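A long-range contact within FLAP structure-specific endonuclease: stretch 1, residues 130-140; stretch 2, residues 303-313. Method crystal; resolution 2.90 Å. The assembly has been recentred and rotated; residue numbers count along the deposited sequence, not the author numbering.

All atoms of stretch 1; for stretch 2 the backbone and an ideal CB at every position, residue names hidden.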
ATOM      1  N   GLU A 130      -4.026  -7.689 -34.175  1.00 51.36           N
ATOM      2  CA  GLU A 130      -3.615  -6.298 -34.340  1.00 51.43           C
ATOM      3  C   GLU A 130      -4.324  -5.365 -33.356  1.00 51.45           C
ATOM      4  O   GLU A 130      -3.693  -4.471 -32.783  1.00 51.61           O
ATOM      5  CB  GLU A 130      -3.832  -5.840 -35.789  1.00 51.41           C
ATOM      6  CG  GLU A 130      -3.478  -4.379 -36.072  1.00 51.70           C
ATOM      7  CD  GLU A 130      -1.983  -4.090 -36.037  1.00 52.10           C
ATOM      8  OE1 GLU A 130      -1.448  -3.797 -34.944  1.00 51.90           O
ATOM      9  OE2 GLU A 130      -1.346  -4.131 -37.111  1.00 52.48           O
ATOM     10  N   GLU A 131      -5.624  -5.576 -33.153  1.00 51.36           N
ATOM     11  CA  GLU A 131      -6.386  -4.755 -32.206  1.00 51.34           C
ATOM     12  C   GLU A 131      -6.142  -5.189 -30.754  1.00 51.25           C
ATOM     13  O   GLU A 131      -6.579  -4.523 -29.810  1.00 51.23           O
ATOM     14  CB  GLU A 131      -7.881  -4.720 -32.561  1.00 51.38           C
ATOM     15  CG  GLU A 131      -8.165  -4.133 -33.949  1.00 51.58           C
ATOM     16  CD  GLU A 131      -9.552  -3.526 -34.081  1.00 51.87           C
ATOM     17  OE1 GLU A 131      -9.736  -2.360 -33.667  1.00 51.95           O
ATOM     18  OE2 GLU A 131     -10.451  -4.205 -34.621  1.00 51.94           O
ATOM     19  N   SER A 132      -5.435  -6.306 -30.590  1.00 51.17           N
ATOM     20  CA  SER A 132      -4.896  -6.697 -29.292  1.00 51.17           C
ATOM     21  C   SER A 132      -3.607  -5.933 -29.015  1.00 51.07           C
ATOM     22  O   SER A 132      -3.363  -5.507 -27.884  1.00 51.19           O
ATOM     23  CB  SER A 132      -4.632  -8.200 -29.245  1.00 51.18           C
ATOM     24  OG  SER A 132      -5.840  -8.927 -29.381  1.00 51.37           O
ATOM     25  N   LYS A 133      -2.792  -5.765 -30.056  1.00 50.91           N
ATOM     26  CA  LYS A 133      -1.543  -5.004 -29.976  1.00 50.71           C
ATOM     27  C   LYS A 133      -1.809  -3.526 -29.710  1.00 50.55           C
ATOM     28  O   LYS A 133      -1.205  -2.938 -28.811  1.00 50.56           O
ATOM     29  CB  LYS A 133      -0.726  -5.151 -31.264  1.00 50.71           C
ATOM     30  CG  LYS A 133      -0.162  -6.536 -31.520  1.00 50.65           C
ATOM     31  CD  LYS A 133       0.668  -6.539 -32.793  1.00 50.48           C
ATOM     32  CE  LYS A 133       0.950  -7.947 -33.274  1.00 50.47           C
ATOM     33  NZ  LYS A 133       1.657  -7.944 -34.580  1.00 50.44           N
ATOM     34  N   LYS A 134      -2.714  -2.939 -30.496  1.00 50.31           N
ATOM     35  CA  LYS A 134      -3.085  -1.524 -30.365  1.00 50.12           C
ATOM     36  C   LYS A 134      -3.560  -1.180 -28.954  1.00 50.04           C
ATOM     37  O   LYS A 134      -3.372  -0.053 -28.489  1.00 49.98           O
ATOM     38  CB  LYS A 134      -4.158  -1.135 -31.389  1.00 50.12           C
ATOM     39  CG  LYS A 134      -3.635  -0.885 -32.804  1.00 49.98           C
ATOM     40  CD  LYS A 134      -4.662  -0.154 -33.673  1.00 49.96           C
ATOM     41  CE  LYS A 134      -5.754  -1.087 -34.190  1.00 49.79           C
ATOM     42  NZ  LYS A 134      -6.815  -0.363 -34.944  1.00 49.34           N
ATOM     43  N   LEU A 135      -4.176  -2.157 -28.287  1.00 49.91           N
ATOM     44  CA  LEU A 135      -4.591  -2.013 -26.895  1.00 49.78           C
ATOM     45  C   LEU A 135      -3.377  -2.012 -25.971  1.00 49.85           C
ATOM     46  O   LEU A 135      -3.271  -1.166 -25.080  1.00 49.87           O
ATOM     47  CB  LEU A 135      -5.571  -3.125 -26.495  1.00 49.72           C
ATOM     48  CG  LEU A 135      -6.059  -3.157 -25.038  1.00 49.58           C
ATOM     49  CD1 LEU A 135      -6.943  -1.962 -24.708  1.00 49.53           C
ATOM     50  CD2 LEU A 135      -6.792  -4.447 -24.742  1.00 49.65           C
ATOM     51  N   LEU A 136      -2.465  -2.956 -26.196  1.00 49.85           N
ATOM     52  CA  LEU A 136      -1.260  -3.085 -25.373  1.00 49.82           C
ATOM     53  C   LEU A 136      -0.302  -1.892 -25.524  1.00 49.81           C
ATOM     54  O   LEU A 136       0.379  -1.523 -24.565  1.00 49.82           O
ATOM     55  CB  LEU A 136      -0.548  -4.422 -25.642  1.00 49.82           C
ATOM     56  CG  LEU A 136      -1.251  -5.721 -25.205  1.00 49.64           C
ATOM     57  CD1 LEU A 136      -0.595  -6.941 -25.838  1.00 49.15           C
ATOM     58  CD2 LEU A 136      -1.302  -5.876 -23.683  1.00 49.39           C
ATOM     59  N   ARG A 137      -0.261  -1.296 -26.718  1.00 49.78           N
ATOM     60  CA  ARG A 137       0.480  -0.049 -26.939  1.00 49.84           C
ATOM     61  C   ARG A 137      -0.164   1.089 -26.156  1.00 49.76           C
ATOM     62  O   ARG A 137       0.531   1.916 -25.559  1.00 49.77           O
ATOM     63  CB  ARG A 137       0.518   0.334 -28.423  1.00 49.97           C
ATOM     64  CG  ARG A 137       1.366  -0.549 -29.328  1.00 50.47           C
ATOM     65  CD  ARG A 137       1.840   0.244 -30.551  1.00 51.26           C
ATOM     66  NE  ARG A 137       1.840  -0.550 -31.782  1.00 51.91           N
ATOM     67  CZ  ARG A 137       2.828  -1.352 -32.178  1.00 52.30           C
ATOM     68  NH1 ARG A 137       3.929  -1.493 -31.444  1.00 52.28           N
ATOM     69  NH2 ARG A 137       2.710  -2.022 -33.319  1.00 52.31           N
ATOM     70  N   ALA A 138      -1.496   1.119 -26.172  1.00 49.65           N
ATOM     71  CA  ALA A 138      -2.280   2.154 -25.501  1.00 49.54           C
ATOM     72  C   ALA A 138      -2.286   1.983 -23.983  1.00 49.46           C
ATOM     73  O   ALA A 138      -2.497   2.947 -23.250  1.00 49.59           O
ATOM     74  CB  ALA A 138      -3.701   2.172 -26.042  1.00 49.54           C
ATOM     75  N   MET A 139      -2.064   0.755 -23.524  1.00 49.35           N
ATOM     76  CA  MET A 139      -1.920   0.468 -22.100  1.00 49.21           C
ATOM     77  C   MET A 139      -0.499   0.771 -21.634  1.00 49.17           C
ATOM     78  O   MET A 139      -0.262   0.987 -20.444  1.00 49.23           O
ATOM     79  CB  MET A 139      -2.253  -0.998 -21.810  1.00 49.21           C
ATOM     80  CG  MET A 139      -3.723  -1.349 -21.922  1.00 48.94           C
ATOM     81  SD  MET A 139      -4.008  -3.107 -21.660  1.00 49.13           S
ATOM     82  CE  MET A 139      -4.070  -3.192 -19.871  1.00 48.89           C
ATOM     83  N   GLY A 140       0.438   0.773 -22.580  1.00 49.04           N
ATOM     84  CA  GLY A 140       1.845   1.051 -22.297  1.00 48.87           C
ATOM     85  C   GLY A 140       2.688  -0.197 -22.109  1.00 48.69           C
ATOM     86  O   GLY A 140       3.917  -0.124 -22.082  1.00 48.70           O
ATOM     87  N   UNK A 303      -6.715   6.665 -26.517  1.00 52.21           N
ATOM     88  CA  UNK A 303      -6.513   5.567 -27.460  1.00 52.22           C
ATOM     89  C   UNK A 303      -7.111   4.251 -26.952  1.00 52.19           C
ATOM     90  O   UNK A 303      -7.451   3.373 -27.750  1.00 52.25           O
ATOM     91  CB  UNK A 303      -5.019   5.385 -27.734  1.00 52.22           C
ATOM     92  N   UNK A 304      -7.236   4.118 -25.631  1.00 52.08           N
ATOM     93  CA  UNK A 304      -7.816   2.920 -25.011  1.00 51.96           C
ATOM     94  C   UNK A 304      -9.328   2.837 -25.248  1.00 51.95           C
ATOM     95  O   UNK A 304      -9.845   1.798 -25.673  1.00 51.89           O
ATOM     96  CB  UNK A 304      -7.525   2.911 -23.509  1.00 51.96           C
ATOM     97  N   UNK A 305     -10.019   3.944 -24.985  1.00 51.92           N
ATOM     98  CA  UNK A 305     -11.475   4.031 -25.112  1.00 51.91           C
ATOM     99  C   UNK A 305     -11.954   3.752 -26.543  1.00 51.87           C
ATOM    100  O   UNK A 305     -12.983   3.102 -26.740  1.00 51.89           O
ATOM    101  CB  UNK A 305     -11.952   5.416 -24.670  1.00 51.91           C
ATOM    102  N   UNK A 306     -11.187   4.225 -27.525  1.00 51.87           N
ATOM    103  CA  UNK A 306     -11.531   4.095 -28.947  1.00 51.88           C
ATOM    104  C   UNK A 306     -11.692   2.653 -29.432  1.00 51.92           C
ATOM    105  O   UNK A 306     -12.536   2.371 -30.285  1.00 51.92           O
ATOM    106  CB  UNK A 306     -10.455   4.782 -29.790  1.00 51.88           C
ATOM    107  N   UNK A 307     -10.882   1.752 -28.884  1.00 51.97           N
ATOM    108  CA  UNK A 307     -10.884   0.346 -29.293  1.00 52.06           C
ATOM    109  C   UNK A 307     -11.659  -0.529 -28.294  1.00 52.06           C
ATOM    110  O   UNK A 307     -11.988  -1.682 -28.591  1.00 52.05           O
ATOM    111  CB  UNK A 307      -9.448  -0.162 -29.431  1.00 52.06           C
ATOM    112  N   UNK A 308     -11.957   0.030 -27.121  1.00 52.08           N
ATOM    113  CA  UNK A 308     -12.724  -0.681 -26.098  1.00 52.09           C
ATOM    114  C   UNK A 308     -14.179  -0.213 -25.981  1.00 52.10           C
ATOM    115  O   UNK A 308     -15.099  -0.932 -26.379  1.00 52.12           O
ATOM    116  CB  UNK A 308     -12.033  -0.520 -24.743  1.00 52.09           C
ATOM    117  N   UNK A 309     -14.371   0.992 -25.447  1.00 52.09           N
ATOM    118  CA  UNK A 309     -15.705   1.497 -25.097  1.00 52.11           C
ATOM    119  C   UNK A 309     -16.593   1.806 -26.313  1.00 52.16           C
ATOM    120  O   UNK A 309     -17.822   1.798 -26.201  1.00 52.15           O
ATOM    121  CB  UNK A 309     -15.560   2.762 -24.249  1.00 52.11           C
ATOM    122  N   UNK A 310     -15.980   2.063 -27.468  1.00 52.25           N
ATOM    123  CA  UNK A 310     -16.748   2.354 -28.683  1.00 52.36           C
ATOM    124  C   UNK A 310     -16.762   1.218 -29.713  1.00 52.42           C
ATOM    125  O   UNK A 310     -17.747   0.484 -29.808  1.00 52.53           O
ATOM    126  CB  UNK A 310     -16.184   3.614 -29.343  1.00 52.36           C
ATOM    127  N   UNK A 311     -15.676   1.083 -30.476  1.00 52.40           N
ATOM    128  CA  UNK A 311     -15.630   0.178 -31.634  1.00 52.36           C
ATOM    129  C   UNK A 311     -15.959  -1.267 -31.281  1.00 52.24           C
ATOM    130  O   UNK A 311     -16.591  -1.976 -32.068  1.00 52.31           O
ATOM    131  CB  UNK A 311     -14.244   0.233 -32.280  1.00 52.36           C
ATOM    132  N   UNK A 312     -15.539  -1.690 -30.092  1.00 52.12           N
ATOM    133  CA  UNK A 312     -15.831  -3.031 -29.598  1.00 51.97           C
ATOM    134  C   UNK A 312     -16.669  -2.995 -28.310  1.00 51.99           C
ATOM    135  O   UNK A 312     -16.714  -3.968 -27.549  1.00 51.96           O
ATOM    136  CB  UNK A 312     -14.526  -3.791 -29.353  1.00 51.97           C
ATOM    137  N   UNK A 313     -17.309  -1.841 -28.091  1.00 51.94           N
ATOM    138  CA  UNK A 313     -18.428  -1.653 -27.150  1.00 51.89           C
ATOM    139  C   UNK A 313     -18.250  -2.201 -25.723  1.00 51.89           C
ATOM    140  O   UNK A 313     -18.838  -3.225 -25.364  1.00 51.94           O
ATOM    141  CB  UNK A 313     -19.673  -2.308 -27.752  1.00 51.89           C
TER

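Most of stretch 1 is helix, and the first part of stretch 2 is also helical. The two helix axes approach to 9.1 Å at 139°, so the chains run in roughly opposite directions. The low-numbered end of stretch 2 therefore lies by A138, and the high-numbered end by E131.

Position 303 points toward stretch 1. Its ideal CB is 3.9 Å from A138 CB. Stretch 1 offers the A138 methyl at the base and no charged group close by, so small, polar or apolar side chains would all suit. The deposited residue is D303. D303 CB lies 3.9 Å from A138 CB, and its carboxylate takes no polar partner in stretch 1.

Position 304 points sideways, but its CA is the one nearest A138, 5.6 Å from A138 CA. The ideal CB is 4.6 Å from A138 CB and 5.1 Å from L135 CD1. With alanine, leucine and methionine around it, a mid-sized or larger apolar side chain fits. It is I304. I304 CG1 packs at 3.6 Å from A138 CB. I304 CD1 reaches on to 3.4 Å from A138 O and 4.2 Å from M139 CG.

Positions 305 and 306 have nothing of stretch 1 within 5.5 Å of their ideal CB atoms. Stretch 1 sets no preference. They are I305 and N306.

Position 307 points toward stretch 1, into the space beside E131 and K134. The ideal CB is 4.8 Å from E131 OE1. The aliphatic part of K134 invites an apolar chain, while the carboxylate could also suit a donor. The residue is I307. I307 CD1 lies 3.8 Å from K134 CB, and I307 CG2 is 3.5 Å from E131 OE1. It has the largest covered area in the contact.

Position 308 points sideways, with its ideal CB 5.3 Å from L135 CD1. A long apolar side chain could close that gap; a short one would leave it open. It is L308, whose CD1 meets L135 CD1 at 3.8 Å.

Positions 309 and 310 are out of reach of stretch 1, which leaves the choice free. They are V309 and Y310.

Position 311 has its CB toward stretch 1 and 5.4 Å from E131 OE1. Charge alone would favour a basic or neutral polar residue. The deposited residue is E311. E311 OE2 is 4.0 Å from E131 OE1, a close pair of like charges. K134 NZ forms a long salt bridge to that same E131 OE1, at 3.8 Å.

Position 312 also points toward stretch 1, but its ideal CB touches nothing there. A long polar or basic side chain could reach the E131 carboxylate. It is H312. E131 OE2 sits at the ring edge, near its plane, 3.1 Å from H312 CE1 and 3.2 Å from H312 NE2. On the other ring nitrogen, H312 ND1 gives a weak hydrogen bond to I307 O at 3.1 Å.

Position 313 ends a type I turn from 310, far from stretch 1. Its phi is positive (49°, psi 75°), which glycine, asparagine and aspartate tolerate best. It is N313.

Stretch 2 (303-313) DIINILVYEHN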
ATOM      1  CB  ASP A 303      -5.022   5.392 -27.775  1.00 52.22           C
ATOM      2  CG  ASP A 303      -4.515   6.384 -28.815  1.00 52.29           C
ATOM      3  OD1 ASP A 303      -5.133   7.461 -28.991  1.00 52.21           O
ATOM      4  OD2 ASP A 303      -3.486   6.081 -29.456  1.00 52.26           O
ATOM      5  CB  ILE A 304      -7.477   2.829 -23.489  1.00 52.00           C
ATOM      6  CG1 ILE A 304      -6.055   2.288 -23.293  1.00 51.87           C
ATOM      7  CG2 ILE A 304      -8.478   1.933 -22.745  1.00 51.96           C
ATOM      8  CD1 ILE A 304      -5.521   2.393 -21.870  1.00 51.78           C
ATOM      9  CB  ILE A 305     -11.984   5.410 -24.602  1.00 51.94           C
ATOM     10  CG1 ILE A 305     -11.738   5.535 -23.093  1.00 52.00           C
ATOM     11  CG2 ILE A 305     -13.463   5.622 -24.923  1.00 52.00           C
ATOM     12  CD1 ILE A 305     -11.655   6.965 -22.586  1.00 52.21           C
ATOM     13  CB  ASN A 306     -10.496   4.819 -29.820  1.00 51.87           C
ATOM     14  CG  ASN A 306     -10.428   6.319 -29.545  1.00 51.82           C
ATOM     15  OD1 ASN A 306     -11.000   6.818 -28.572  1.00 51.77           O
ATOM     16  ND2 ASN A 306      -9.717   7.042 -30.409  1.00 51.70           N
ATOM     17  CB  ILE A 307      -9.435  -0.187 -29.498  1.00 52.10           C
ATOM     18  CG1 ILE A 307      -8.579   0.855 -30.235  1.00 52.18           C
ATOM     19  CG2 ILE A 307      -9.438  -1.513 -30.264  1.00 52.10           C
ATOM     20  CD1 ILE A 307      -7.090   0.769 -29.937  1.00 52.30           C
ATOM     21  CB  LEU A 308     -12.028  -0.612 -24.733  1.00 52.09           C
ATOM     22  CG  LEU A 308     -10.964  -1.668 -24.422  1.00 52.14           C
ATOM     23  CD1 LEU A 308     -10.322  -1.390 -23.073  1.00 52.24           C
ATOM     24  CD2 LEU A 308     -11.558  -3.065 -24.439  1.00 52.12           C
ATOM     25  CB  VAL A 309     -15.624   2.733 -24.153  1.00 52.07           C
ATOM     26  CG1 VAL A 309     -16.990   3.060 -23.559  1.00 51.99           C
ATOM     27  CG2 VAL A 309     -14.623   2.488 -23.032  1.00 52.15           C
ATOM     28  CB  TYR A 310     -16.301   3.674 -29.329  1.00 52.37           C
ATOM     29  CG  TYR A 310     -17.112   4.048 -30.555  1.00 52.39           C
ATOM     30  CD1 TYR A 310     -16.611   3.831 -31.841  1.00 52.37           C
ATOM     31  CD2 TYR A 310     -18.387   4.607 -30.427  1.00 52.55           C
ATOM     32  CE1 TYR A 310     -17.356   4.162 -32.968  1.00 52.49           C
ATOM     33  CE2 TYR A 310     -19.140   4.946 -31.549  1.00 52.49           C
ATOM     34  CZ  TYR A 310     -18.618   4.721 -32.814  1.00 52.47           C
ATOM     35  OH  TYR A 310     -19.359   5.057 -33.924  1.00 52.33           O
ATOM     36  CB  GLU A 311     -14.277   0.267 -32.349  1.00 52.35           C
ATOM     37  CG  GLU A 311     -14.108   1.533 -33.189  1.00 52.53           C
ATOM     38  CD  GLU A 311     -12.746   1.643 -33.862  1.00 52.52           C
ATOM     39  OE1 GLU A 311     -12.680   2.250 -34.952  1.00 52.76           O
ATOM     40  OE2 GLU A 311     -11.746   1.134 -33.307  1.00 52.70           O
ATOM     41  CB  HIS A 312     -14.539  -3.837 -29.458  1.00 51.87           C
ATOM     42  CG  HIS A 312     -13.781  -3.968 -30.744  1.00 51.66           C
ATOM     43  ND1 HIS A 312     -12.944  -2.981 -31.216  1.00 51.43           N
ATOM     44  CD2 HIS A 312     -13.753  -4.958 -31.669  1.00 51.51           C
ATOM     45  CE1 HIS A 312     -12.424  -3.360 -32.369  1.00 51.36           C
ATOM     46  NE2 HIS A 312     -12.898  -4.557 -32.667  1.00 51.36           N
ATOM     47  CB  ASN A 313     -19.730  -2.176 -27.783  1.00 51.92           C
ATOM     48  CG  ASN A 313     -20.978  -1.668 -27.078  1.00 52.07           C
ATOM     49  OD1 ASN A 313     -21.224  -0.462 -27.003  1.00 52.14           O
ATOM     50  ND2 ASN A 313     -21.787  -2.594 -26.578  1.00 52.26           N
TER
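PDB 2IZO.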